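Local coordinates for protein adenosylmethionine-8-amino-7-oxononanoate aminotransferase (Methanocaldococcus jannaschii, PDB 6ZHK) that probably transfers an amino group from S-adenosyl-L-methionine to 7-keto-8-aminopelargonic acid in biotin synthesis, with pyridoxal 5'-phosphate as cofactor, at residues L56-S61 with I451-A456; R377-L382 with E459-A464; G386-R389 with M394-I397; I397-D402 with Y413-R418; I428-I433 with I437-P442. All blocks are in the same frame, centred on the assembly; numbering follows the deposited sequence. Where two conformers were deposited one is given.

Contact 1: residues L56-S61 with I451-A456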
# COMPACT_ATOMS: atom_id res chain seq x y z
N LEU A 56 1.87 26.11 10.85
CA LEU A 56 0.53 25.56 10.97
C LEU A 56 0.31 24.56 9.82
O LEU A 56 0.48 24.91 8.66
CB LEU A 56 -0.46 26.72 10.86
CG LEU A 56 -1.95 26.39 11.00
CD1 LEU A 56 -2.25 25.85 12.39
CD2 LEU A 56 -2.74 27.67 10.81
N ASP A 57 -0.18 23.37 10.15
CA ASP A 57 -0.34 22.34 9.12
C ASP A 57 -1.69 22.52 8.41
O ASP A 57 -2.67 21.82 8.68
CB ASP A 57 -0.21 20.98 9.78
CG ASP A 57 -0.09 19.81 8.81
OD1 ASP A 57 -0.23 20.01 7.57
OD2 ASP A 57 0.11 18.71 9.32
N ALA A 58 -1.73 23.46 7.49
CA ALA A 58 -2.99 23.95 6.93
C ALA A 58 -3.52 22.94 5.90
O ALA A 58 -4.69 23.05 5.54
CB ALA A 58 -2.75 25.32 6.30
N VAL A 59 -2.70 21.94 5.51
CA VAL A 59 -3.17 20.87 4.64
C VAL A 59 -3.20 19.51 5.35
O VAL A 59 -3.30 18.44 4.70
CB VAL A 59 -2.42 20.83 3.29
CG1 VAL A 59 -2.78 22.01 2.37
CG2 VAL A 59 -0.89 20.67 3.44
N SER A 60 -3.02 19.52 6.68
CA SER A 60 -3.08 18.30 7.47
C SER A 60 -2.15 17.23 6.95
O SER A 60 -2.53 16.07 6.94
CB SER A 60 -4.51 17.79 7.50
OG SER A 60 -5.30 18.68 8.27
N SER A 61 -0.90 17.60 6.62
CA SER A 61 0.07 16.60 6.16
C SER A 61 -0.52 15.77 4.99
O SER A 61 -0.31 14.55 4.90
CB SER A 61 0.67 15.75 7.28
OG SER A 61 1.23 16.56 8.34
N ILE A 451 -8.75 32.21 12.00
CA ILE A 451 -8.81 33.64 11.65
C ILE A 451 -7.43 34.06 11.18
O ILE A 451 -7.28 34.71 10.17
CB ILE A 451 -9.32 34.48 12.84
CG1 ILE A 451 -10.82 34.25 13.12
CG2 ILE A 451 -8.98 35.96 12.66
CD1 ILE A 451 -11.24 34.42 14.60
N TYR A 452 -6.41 33.58 11.87
CA TYR A 452 -5.03 33.81 11.46
C TYR A 452 -4.81 33.34 10.02
O TYR A 452 -4.22 34.03 9.21
CB TYR A 452 -4.02 33.18 12.43
CG TYR A 452 -2.60 33.49 12.03
CD1 TYR A 452 -2.05 34.74 12.28
CD2 TYR A 452 -1.81 32.55 11.40
CE1 TYR A 452 -0.77 35.07 11.86
CE2 TYR A 452 -0.51 32.84 11.01
CZ TYR A 452 0.01 34.12 11.24
OH TYR A 452 1.29 34.45 10.86
N LEU A 453 -5.18 32.09 9.74
CA LEU A 453 -4.96 31.47 8.44
C LEU A 453 -5.60 32.25 7.30
O LEU A 453 -4.99 32.42 6.26
CB LEU A 453 -5.54 30.04 8.47
CG LEU A 453 -5.64 29.31 7.12
CD1 LEU A 453 -4.23 29.03 6.56
CD2 LEU A 453 -6.34 27.98 7.36
N CYS A 454 -6.85 32.66 7.48
CA CYS A 454 -7.55 33.34 6.40
C CYS A 454 -7.02 34.77 6.18
O CYS A 454 -6.90 35.23 5.05
CB CYS A 454 -9.04 33.32 6.75
SG CYS A 454 -9.79 31.65 6.69
N ASP A 455 -6.67 35.48 7.29
CA ASP A 455 -6.03 36.79 7.16
C ASP A 455 -4.66 36.62 6.50
O ASP A 455 -4.28 37.43 5.66
CB ASP A 455 -5.78 37.43 8.54
CG ASP A 455 -7.00 38.07 9.17
OD1 ASP A 455 -7.99 38.30 8.47
OD2 ASP A 455 -6.96 38.31 10.37
N ALA A 456 -3.90 35.58 6.85
CA ALA A 456 -2.60 35.43 6.20
C ALA A 456 -2.76 35.07 4.72
O ALA A 456 -1.91 35.45 3.89
CB ALA A 456 -1.80 34.33 6.88
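No flat group enters the touch of Leu453 on Ala58 and Leu56, which is wholly aliphatic; the flat group of note, the Asp57 carboxylate, stands behind Ala58 and is gripped by Ser61. Its OD1 takes Ser61 N-H at 2.7 Å and its OD2 takes Ser61 OG at 2.6 Å, each met on the syn side and 20° out of the carboxylate plane. His69 gives OD2 a further hydrogen bond, which holds the carboxylate against rotation and is consistent with a fixed type I turn from Asp57 to Ser60, the turn that presents Ala58. From helix 447-463, Leu453 has CG anti to the backbone N (chi1 169°), which sends its branches out of the helix. One of them, CD1, meets Ala58 CB at 4.0 Å, while Leu453 CB faces Leu56 CD2 at the looser distance of 4.4 Å. Nothing polar passes between the two segments. Helix 447-463 thus lies beside the end of strand 54-57. Ile428, on neighbouring strand 428-429, touches both Ala58 and Ala456, and Phe372 of helix 366-376 packs against Cys454 of helix 447-463.

Contact 2: residues R377-L382 with E459-A464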
# COMPACT_ATOMS: atom_id res chain seq x y z
N ARG A 377 -14.72 34.46 2.99
CA ARG A 377 -15.49 35.25 2.05
C ARG A 377 -14.69 36.42 1.46
O ARG A 377 -14.82 36.68 0.27
CB ARG A 377 -16.77 35.79 2.71
CG ARG A 377 -17.86 34.75 2.85
CD ARG A 377 -19.05 35.50 3.39
NE ARG A 377 -19.73 34.75 4.44
CZ ARG A 377 -20.44 35.32 5.42
NH1 ARG A 377 -20.52 36.65 5.49
NH2 ARG A 377 -21.04 34.58 6.33
N LYS A 378 -13.88 37.12 2.27
CA LYS A 378 -13.12 38.28 1.80
C LYS A 378 -12.16 37.94 0.67
O LYS A 378 -11.72 38.84 -0.04
CB LYS A 378 -12.36 38.94 2.96
CG LYS A 378 -11.46 37.98 3.76
CD LYS A 378 -10.49 38.69 4.72
CE LYS A 378 -9.74 37.72 5.63
NZ LYS A 378 -10.63 37.07 6.64
N LEU A 379 -11.78 36.66 0.52
CA LEU A 379 -10.82 36.33 -0.52
C LEU A 379 -11.44 36.53 -1.90
O LEU A 379 -10.74 36.78 -2.89
CB LEU A 379 -10.35 34.87 -0.36
CG LEU A 379 -9.58 34.56 0.91
CD1 LEU A 379 -9.45 33.06 1.10
CD2 LEU A 379 -8.23 35.24 0.93
N LYS A 380 -12.78 36.45 -1.94
CA LYS A 380 -13.53 36.53 -3.17
C LYS A 380 -13.31 37.89 -3.82
O LYS A 380 -13.32 37.96 -5.04
CB LYS A 380 -15.02 36.20 -2.94
CG LYS A 380 -15.42 34.73 -3.13
CD LYS A 380 -16.90 34.52 -3.39
N GLU A 381 -13.02 38.93 -3.03
CA GLU A 381 -12.84 40.30 -3.54
C GLU A 381 -11.51 40.49 -4.26
O GLU A 381 -11.39 41.40 -5.07
CB GLU A 381 -12.71 41.34 -2.44
CG GLU A 381 -13.74 41.32 -1.33
CD GLU A 381 -13.21 41.94 -0.03
OE1 GLU A 381 -11.95 41.98 0.15
OE2 GLU A 381 -14.04 42.35 0.82
N LEU A 382 -10.50 39.65 -3.97
CA LEU A 382 -9.14 39.93 -4.44
C LEU A 382 -9.06 39.73 -5.95
O LEU A 382 -9.69 38.82 -6.49
CB LEU A 382 -8.18 38.91 -3.80
CG LEU A 382 -8.03 38.93 -2.29
CD1 LEU A 382 -7.12 37.76 -1.84
CD2 LEU A 382 -7.46 40.26 -1.80
N GLU A 459 -3.40 38.31 2.70
CA GLU A 459 -2.15 39.04 2.52
C GLU A 459 -1.21 38.27 1.59
O GLU A 459 -0.49 38.88 0.79
CB GLU A 459 -1.39 39.11 3.84
CG GLU A 459 -2.04 39.96 4.92
CD GLU A 459 -1.30 39.84 6.25
OE1 GLU A 459 -0.23 39.17 6.31
OE2 GLU A 459 -1.76 40.49 7.21
N ALA A 460 -1.15 36.93 1.69
CA ALA A 460 -0.20 36.17 0.89
C ALA A 460 -0.54 36.30 -0.59
O ALA A 460 0.36 36.36 -1.43
CB ALA A 460 -0.21 34.72 1.37
N ILE A 461 -1.86 36.31 -0.88
CA ILE A 461 -2.31 36.36 -2.26
C ILE A 461 -1.97 37.75 -2.79
O ILE A 461 -1.51 37.83 -3.92
CB ILE A 461 -3.80 36.00 -2.34
CG1 ILE A 461 -4.00 34.50 -2.04
CG2 ILE A 461 -4.35 36.38 -3.71
CD1 ILE A 461 -5.49 34.14 -1.98
N LYS A 462 -2.09 38.78 -1.94
CA LYS A 462 -1.74 40.15 -2.32
C LYS A 462 -0.25 40.34 -2.54
O LYS A 462 0.13 41.12 -3.39
CB LYS A 462 -2.29 41.16 -1.33
CG LYS A 462 -3.79 41.31 -1.49
CD LYS A 462 -4.44 42.22 -0.48
CE LYS A 462 -4.13 43.67 -0.75
NZ LYS A 462 -5.04 44.53 0.06
N GLU A 463 0.57 39.62 -1.76
CA GLU A 463 2.01 39.79 -1.81
C GLU A 463 2.64 38.98 -2.93
O GLU A 463 3.77 39.28 -3.36
CB GLU A 463 2.64 39.27 -0.51
CG GLU A 463 2.31 40.12 0.70
CD GLU A 463 2.73 39.49 2.02
OE1 GLU A 463 3.47 38.47 1.98
OE2 GLU A 463 2.36 40.01 3.10
N ALA A 464 1.97 37.90 -3.33
CA ALA A 464 2.54 37.02 -4.35
C ALA A 464 2.60 37.76 -5.68
O ALA A 464 1.83 38.68 -5.94
CB ALA A 464 1.72 35.74 -4.46
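Leu382 packs on Ile461 and Lys462 with its side chain while its carbonyl O, together with that of Lys380, takes hydrogen bonds from Lys403 NZ, a single ammonium gripped by two backbone oxygens. This ties down the turn-like end of 377-382, where Leu382 N also bonds to Leu379 O at 3.1 Å. With CG anti to the carbonyl carbon (chi1 -63°), the Leu382 fork opens onto helix 447-463 and its two methyls divide the work. CD1 nestles against the branch point of Ile461, 3.6 Å from CG2 and 3.8 Å from CB, the two side chains crossing obliquely. CD2 lies against the Lys462 stem, 3.8 Å from that residue's CG, with the chains at about a right angle. The lysine chain then bends at chi3 (73°), its aliphatic part sheltering the leucine at the exposed rim. One turn earlier, Leu379 reaches in with CD2, which stops 4.1 Å from Ile461 CD1; both leucines therefore meet Ile461 from the same side. Tyr458 of the same helix also touches Leu382, and Val419 of helix 415-425 packs on Ile461. On the helix flank Glu459 and Glu463 both form salt bridges with Lys426. The chemistry is divided: only aliphatic carbons meet between the loop after helix 366-376 and the end of the C-terminal helix, and charged groups bond around them, the glutamates to Lys426, Lys403 to the loop carbonyls.

Contact 3: residues G386-R389 with M394-I397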
# COMPACT_ATOMS: atom_id res chain seq x y z
N GLY A 386 -10.24 33.51 -8.59
CA GLY A 386 -11.32 33.12 -9.49
C GLY A 386 -12.51 32.46 -8.79
O GLY A 386 -13.68 32.67 -9.16
N ASP A 387 -12.23 31.65 -7.74
CA ASP A 387 -13.27 30.82 -7.15
C ASP A 387 -12.82 30.38 -5.77
O ASP A 387 -11.64 30.06 -5.57
CB ASP A 387 -13.62 29.63 -8.08
CG ASP A 387 -14.86 28.81 -7.70
OD1 ASP A 387 -15.87 29.43 -7.27
OD2 ASP A 387 -14.79 27.55 -7.84
N VAL A 388 -13.75 30.44 -4.83
CA VAL A 388 -13.61 29.87 -3.49
C VAL A 388 -14.69 28.83 -3.32
O VAL A 388 -15.88 29.13 -3.42
CB VAL A 388 -13.65 30.90 -2.34
CG1 VAL A 388 -13.52 30.20 -0.98
CG2 VAL A 388 -12.56 31.95 -2.50
N ARG A 389 -14.29 27.58 -3.09
CA ARG A 389 -15.27 26.50 -3.10
C ARG A 389 -14.80 25.36 -2.22
O ARG A 389 -13.61 25.28 -1.92
CB ARG A 389 -15.52 26.01 -4.53
CG ARG A 389 -14.47 25.06 -5.09
CD ARG A 389 -13.18 25.73 -5.40
NE ARG A 389 -12.24 24.94 -6.21
CZ ARG A 389 -11.91 25.18 -7.49
NH1 ARG A 389 -12.46 26.18 -8.16
NH2 ARG A 389 -10.92 24.50 -8.05
N MET A 394 -12.62 21.17 3.55
CA MET A 394 -11.87 20.88 2.34
C MET A 394 -12.22 21.99 1.35
O MET A 394 -13.32 22.03 0.80
CB MET A 394 -12.34 19.54 1.75
CG MET A 394 -12.15 18.40 2.73
SD MET A 394 -12.68 16.79 2.07
CE MET A 394 -11.12 16.29 1.33
N VAL A 395 -11.27 22.88 1.12
CA VAL A 395 -11.54 24.13 0.42
C VAL A 395 -10.47 24.32 -0.63
O VAL A 395 -9.30 24.03 -0.41
CB VAL A 395 -11.63 25.31 1.42
CG1 VAL A 395 -11.49 26.68 0.74
CG2 VAL A 395 -12.91 25.26 2.21
N GLY A 396 -10.88 24.81 -1.80
CA GLY A 396 -9.89 25.26 -2.77
C GLY A 396 -10.08 26.74 -3.09
O GLY A 396 -11.23 27.24 -3.08
N ILE A 397 -8.95 27.42 -3.34
CA ILE A 397 -8.99 28.82 -3.79
C ILE A 397 -8.24 28.90 -5.10
O ILE A 397 -7.01 28.73 -5.13
CB ILE A 397 -8.43 29.82 -2.75
CG1 ILE A 397 -9.17 29.69 -1.43
CG2 ILE A 397 -8.44 31.26 -3.28
CD1 ILE A 397 -8.55 28.65 -0.52
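Arg389 and Gly396 face each other as a hydrogen-bonded antiparallel pair, and the arginine side chain folds back over its glycine partner. Its CG sits between the backbone N and the carbonyl carbon (chi1 79°), and a second bend at chi2 brings CD to 3.4 Å from Gly396 O. Gly396, with no side chain, leaves NE room to lie close over it. From there the guanidinium swings along its own strand: NH1 bonds Asp387 OD2 at 2.7 Å, in the guanidinium plane and on the anti lone pair of the carboxylate, and makes a second salt bridge with Glu398, while NE bonds Gly242 O. A leucine in its place would probably leave Asp387 and Glu398 without their shared positive charge and Gly242 O without its NE donor. Valine and isoleucine make the other face. Val388 CG2 meets Ile397 CG1 at 4.2 Å across a non-hydrogen-bonded pair. The backbone bonds are regular, Arg389 N to Gly396 O at 3.1 Å and Gly396 N to Arg389 O at 2.8 Å; further along, Gly386 and Asp387 both oppose Glu398 in a classic beta bulge. The Met394 side chain is about 7 Å from that of Lys301, the predicted cofactor lysine. The strands form a beta hairpin, their axes 5.0 Å apart and at 173°. Strand 436-439 pairs with 394-399 along its other edge, and helix 366-376 covers Val395 through Phe372 and Leu376.

Contact 4: residues I397-D402 with Y413-R418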
# COMPACT_ATOMS: atom_id res chain seq x y z
N ILE A 397 -8.95 27.42 -3.34
CA ILE A 397 -8.99 28.82 -3.79
C ILE A 397 -8.24 28.90 -5.10
O ILE A 397 -7.01 28.73 -5.13
CB ILE A 397 -8.43 29.82 -2.75
CG1 ILE A 397 -9.17 29.69 -1.43
CG2 ILE A 397 -8.44 31.26 -3.28
CD1 ILE A 397 -8.55 28.65 -0.52
N GLU A 398 -9.02 29.09 -6.17
CA GLU A 398 -8.55 28.96 -7.54
C GLU A 398 -7.99 30.30 -8.03
O GLU A 398 -8.73 31.28 -8.11
CB GLU A 398 -9.64 28.45 -8.50
CG GLU A 398 -9.03 28.22 -9.88
CD GLU A 398 -9.76 27.32 -10.88
OE1 GLU A 398 -10.98 27.14 -10.75
OE2 GLU A 398 -9.08 26.84 -11.81
N LEU A 399 -6.70 30.32 -8.39
CA LEU A 399 -6.06 31.58 -8.80
C LEU A 399 -6.25 31.78 -10.29
O LEU A 399 -6.16 30.80 -11.01
CB LEU A 399 -4.56 31.49 -8.47
CG LEU A 399 -4.28 31.42 -6.96
CD1 LEU A 399 -2.80 31.16 -6.64
CD2 LEU A 399 -4.80 32.64 -6.23
N VAL A 400 -6.45 33.03 -10.75
CA VAL A 400 -6.65 33.28 -12.18
C VAL A 400 -5.93 34.58 -12.54
O VAL A 400 -5.81 35.49 -11.71
CB VAL A 400 -8.12 33.38 -12.59
CG1 VAL A 400 -8.79 32.01 -12.56
CG2 VAL A 400 -8.88 34.38 -11.72
N LYS A 401 -5.47 34.63 -13.79
CA LYS A 401 -4.71 35.71 -14.40
C LYS A 401 -5.67 36.87 -14.63
O LYS A 401 -5.31 38.01 -14.40
CB LYS A 401 -4.14 35.19 -15.73
CG LYS A 401 -2.74 35.66 -16.11
CD LYS A 401 -2.20 35.01 -17.37
CE LYS A 401 -1.14 35.85 -18.07
NZ LYS A 401 -1.33 35.85 -19.54
N ASP A 402 -6.91 36.54 -15.03
CA ASP A 402 -7.93 37.55 -15.30
C ASP A 402 -9.26 37.10 -14.71
O ASP A 402 -9.82 36.09 -15.12
CB ASP A 402 -8.08 37.78 -16.80
CG ASP A 402 -8.10 39.25 -17.19
OD1 ASP A 402 -9.13 39.91 -16.90
OD2 ASP A 402 -7.09 39.72 -17.76
N TYR A 413 4.03 28.29 -14.34
CA TYR A 413 4.11 29.51 -13.57
C TYR A 413 4.05 29.23 -12.07
O TYR A 413 4.55 30.02 -11.26
CB TYR A 413 3.03 30.48 -14.05
CG TYR A 413 3.18 31.87 -13.49
CD1 TYR A 413 4.16 32.72 -13.98
CD2 TYR A 413 2.35 32.32 -12.47
CE1 TYR A 413 4.30 34.01 -13.47
CE2 TYR A 413 2.45 33.62 -11.98
CZ TYR A 413 3.44 34.46 -12.47
OH TYR A 413 3.59 35.73 -11.97
N LYS A 414 3.47 28.07 -11.69
CA LYS A 414 3.42 27.65 -10.29
C LYS A 414 2.75 28.72 -9.43
O LYS A 414 3.26 29.10 -8.36
CB LYS A 414 4.83 27.34 -9.76
CG LYS A 414 5.52 26.18 -10.50
CD LYS A 414 6.95 25.87 -10.05
CE LYS A 414 7.05 25.18 -8.70
NZ LYS A 414 8.44 25.17 -8.17
N ALA A 415 1.59 29.23 -9.88
CA ALA A 415 0.99 30.33 -9.13
C ALA A 415 0.66 29.93 -7.69
O ALA A 415 0.86 30.72 -6.76
CB ALA A 415 -0.23 30.86 -9.83
N GLY A 416 0.06 28.75 -7.49
CA GLY A 416 -0.18 28.34 -6.11
C GLY A 416 1.08 28.24 -5.23
O GLY A 416 1.05 28.63 -4.08
N TYR A 417 2.19 27.73 -5.76
CA TYR A 417 3.45 27.69 -5.00
C TYR A 417 3.97 29.11 -4.69
O TYR A 417 4.58 29.36 -3.64
CB TYR A 417 4.51 26.88 -5.75
CG TYR A 417 4.33 25.38 -5.64
CD1 TYR A 417 4.46 24.73 -4.41
CD2 TYR A 417 4.11 24.61 -6.77
CE1 TYR A 417 4.33 23.34 -4.29
CE2 TYR A 417 3.90 23.24 -6.66
CZ TYR A 417 4.03 22.61 -5.43
OH TYR A 417 3.86 21.26 -5.40
N ARG A 418 3.67 30.07 -5.56
CA ARG A 418 4.05 31.45 -5.21
C ARG A 418 3.34 31.91 -3.94
O ARG A 418 3.90 32.55 -3.03
CB ARG A 418 3.77 32.35 -6.42
CG ARG A 418 4.86 32.24 -7.47
CD ARG A 418 4.42 33.00 -8.71
NE ARG A 418 5.23 32.52 -9.81
CZ ARG A 418 6.09 33.24 -10.51
NH1 ARG A 418 6.25 34.53 -10.24
NH2 ARG A 418 6.76 32.69 -11.50
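Leu399 pushes one methyl, CD1, against the first turn of helix 415-425. Its CG is anti to the carbonyl carbon (chi1 -66°) and chi2 is extended (173°), which carries CD1 off the strand toward the helix, where it meets Ala415 CB at 4.1 Å. The same methyl lies 3.7 Å from Ala415 O and 3.8 Å from Gly416 N, resting on the peptide that joins the two residues. Gly416 meets it through its backbone N. The contact links the middle strand of the three-stranded antiparallel sheet, 385-391, 394-399 and 436-439, to a helix that leans on it, an alpha/beta layer of the C-terminal small domain expected in a class-III aminotransferase; Ile437 of the adjoining strand also touches Leu399. Lys414, at the N-cap position, has left-handed backbone angles, turning the chain from Tyr413 into the helix, whose first bond runs from Arg418 N to Lys414 O. Arg418 doubles back along this turn. Its NE gives a hydrogen bond of 3.0 Å to Tyr413 O, the acceptor tilted somewhat out of the guanidinium plane. The guanidinium lies over one face of the Tyr413 ring, with Arg418 CZ 3.5 Å above the ring plane and shifted toward the rim; Ala415 CB comes to the ring edge in plane. Tyr409 meets the same ring nearly parallel, and Tyr413 OH bonds Asp465 O. Tyr417, turned away from the strand, packs against Phe327 of the second subunit.

Contact 5: residues I428-I433 with I437-P442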
# COMPACT_ATOMS: atom_id res chain seq x y z
N ILE A 428 2.87 29.23 8.02
CA ILE A 428 1.81 28.34 7.56
C ILE A 428 2.34 27.47 6.42
O ILE A 428 2.92 27.95 5.43
CB ILE A 428 0.58 29.13 7.06
CG1 ILE A 428 -0.06 29.94 8.19
CG2 ILE A 428 -0.41 28.15 6.34
CD1 ILE A 428 -1.06 31.01 7.71
N TYR A 429 2.03 26.16 6.49
CA TYR A 429 2.42 25.21 5.47
C TYR A 429 1.15 24.91 4.67
O TYR A 429 0.16 24.43 5.22
CB TYR A 429 2.90 23.87 6.08
CG TYR A 429 3.10 22.82 5.00
CD1 TYR A 429 3.92 23.06 3.90
CD2 TYR A 429 2.49 21.59 5.12
CE1 TYR A 429 4.10 22.10 2.89
CE2 TYR A 429 2.68 20.61 4.15
CZ TYR A 429 3.48 20.87 3.04
OH TYR A 429 3.51 19.89 2.09
N MET A 430 1.21 25.21 3.36
CA MET A 430 0.14 24.89 2.47
C MET A 430 0.74 24.29 1.20
O MET A 430 1.72 24.85 0.69
CB MET A 430 -0.62 26.19 2.15
CG MET A 430 -1.85 26.01 1.24
SD MET A 430 -1.53 25.84 -0.54
CE MET A 430 -0.74 27.39 -1.03
N ARG A 431 0.21 23.13 0.75
CA ARG A 431 0.60 22.56 -0.54
C ARG A 431 -0.52 22.79 -1.55
O ARG A 431 -1.63 22.30 -1.36
CB ARG A 431 0.89 21.04 -0.48
CG ARG A 431 1.40 20.50 -1.82
CD ARG A 431 1.75 19.02 -1.70
NE ARG A 431 2.08 18.40 -2.97
CZ ARG A 431 3.31 18.35 -3.49
NH1 ARG A 431 4.36 18.94 -2.89
NH2 ARG A 431 3.46 17.73 -4.64
N PRO A 432 -0.25 23.47 -2.69
CA PRO A 432 -1.30 23.72 -3.67
C PRO A 432 -1.35 22.60 -4.70
O PRO A 432 -0.48 21.72 -4.74
CB PRO A 432 -0.75 25.02 -4.28
CG PRO A 432 0.76 24.71 -4.43
CD PRO A 432 1.06 24.02 -3.10
N ILE A 433 -2.39 22.62 -5.54
CA ILE A 433 -2.36 21.81 -6.74
C ILE A 433 -2.56 22.77 -7.91
O ILE A 433 -3.62 23.37 -7.99
CB ILE A 433 -3.45 20.71 -6.72
CG1 ILE A 433 -3.28 19.82 -5.48
CG2 ILE A 433 -3.37 19.91 -8.04
CD1 ILE A 433 -4.39 18.84 -5.25
N ILE A 437 -5.05 26.91 -4.48
CA ILE A 437 -4.61 26.89 -3.09
C ILE A 437 -5.49 25.85 -2.40
O ILE A 437 -6.72 25.97 -2.45
CB ILE A 437 -4.76 28.29 -2.43
CG1 ILE A 437 -3.80 29.32 -3.05
CG2 ILE A 437 -4.54 28.26 -0.91
CD1 ILE A 437 -4.31 30.77 -2.91
N ILE A 438 -4.88 24.93 -1.65
CA ILE A 438 -5.66 23.90 -0.97
C ILE A 438 -5.60 24.19 0.54
O ILE A 438 -4.52 24.38 1.09
CB ILE A 438 -5.06 22.49 -1.25
CG1 ILE A 438 -4.96 22.12 -2.75
CG2 ILE A 438 -5.82 21.44 -0.41
CD1 ILE A 438 -6.28 21.96 -3.49
N LEU A 439 -6.75 24.20 1.20
CA LEU A 439 -6.84 24.26 2.66
C LEU A 439 -7.60 23.03 3.13
O LEU A 439 -8.79 22.89 2.84
CB LEU A 439 -7.65 25.50 3.04
CG LEU A 439 -7.04 26.85 2.64
CD1 LEU A 439 -7.90 28.00 3.17
CD2 LEU A 439 -5.58 26.98 3.11
N VAL A 440 -6.88 22.14 3.84
CA VAL A 440 -7.53 20.99 4.48
C VAL A 440 -6.99 20.97 5.90
O VAL A 440 -6.04 20.26 6.20
CB VAL A 440 -7.28 19.66 3.72
CG1 VAL A 440 -7.95 18.43 4.42
CG2 VAL A 440 -7.78 19.82 2.31
N PRO A 441 -7.51 21.85 6.79
CA PRO A 441 -6.94 22.00 8.12
C PRO A 441 -7.39 20.84 9.01
O PRO A 441 -8.41 20.20 8.75
CB PRO A 441 -7.54 23.33 8.62
CG PRO A 441 -8.87 23.42 7.90
CD PRO A 441 -8.62 22.77 6.54
N PRO A 442 -6.65 20.55 10.11
CA PRO A 442 -7.05 19.48 11.02
C PRO A 442 -8.40 19.85 11.63
O PRO A 442 -8.72 21.04 11.71
CB PRO A 442 -5.96 19.39 12.09
CG PRO A 442 -5.00 20.57 11.80
CD PRO A 442 -5.38 21.20 10.47
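Met430 lies over the Ile437-Leu439 strand, and its side chain can be followed atom by atom. From CB, which points at the strand, CG leaves anti to the backbone N (chi1 -177°) and comes tightly to 3.1 Å from Ile438 O, with Leu439 CD2 farther off at 4.3 Å. A bend at chi2 (-80°) brings SD to Ile438 N, from which it accepts a weak hydrogen bond of 3.6 Å. A last bend at chi3 leads CE to Ile437 CG2 at 3.9 Å, the two side chains crossing at about a right angle. An alanine here would probably cost Ile438 N its sulfur partner and open a gap beside Ile437 and Leu439. Farther along, Ile438 CB lies 3.4 Å from Arg431 O, and Ile433 CG1 meets Ile438 CG1 at 3.9 Å. The Arg431 side chain leads away to Tyr25, whose O takes a bond from its NH2; both residues are predicted to take part in substrate recognition. The packing is thus mainly aliphatic with a soft sulfur acceptor. Ile438 O, buried by the contact, has no hydrogen-bond partner in the model; apart from the weak bond to SD, the contact is van der Waals packing, and the predicted substrate arginine leads away from it.

In the fold
All five contacts lie in one region of the subunit on the same side of its centre. Contacts 1, 4 and 5 are buried and their touches almost wholly apolar; contact 2 is buried except for a lysine at its rim, and contact 3 is partly exposed, alone has backbone pairing between its segments, and has an ion pair along one strand. Contacts 1 and 2 use the same helix, 447-463, about 14 Å apart between centres. Contacts 3 and 4 share Ile397 and strand 394-399, whose other neighbour, strand 436-439, belongs to contact 5. Contact 5 also joins contact 1, where Ser60 OG and Ala58 O bond Val440. Contacts 1, 4 and 5 each have residues touching the second subunit.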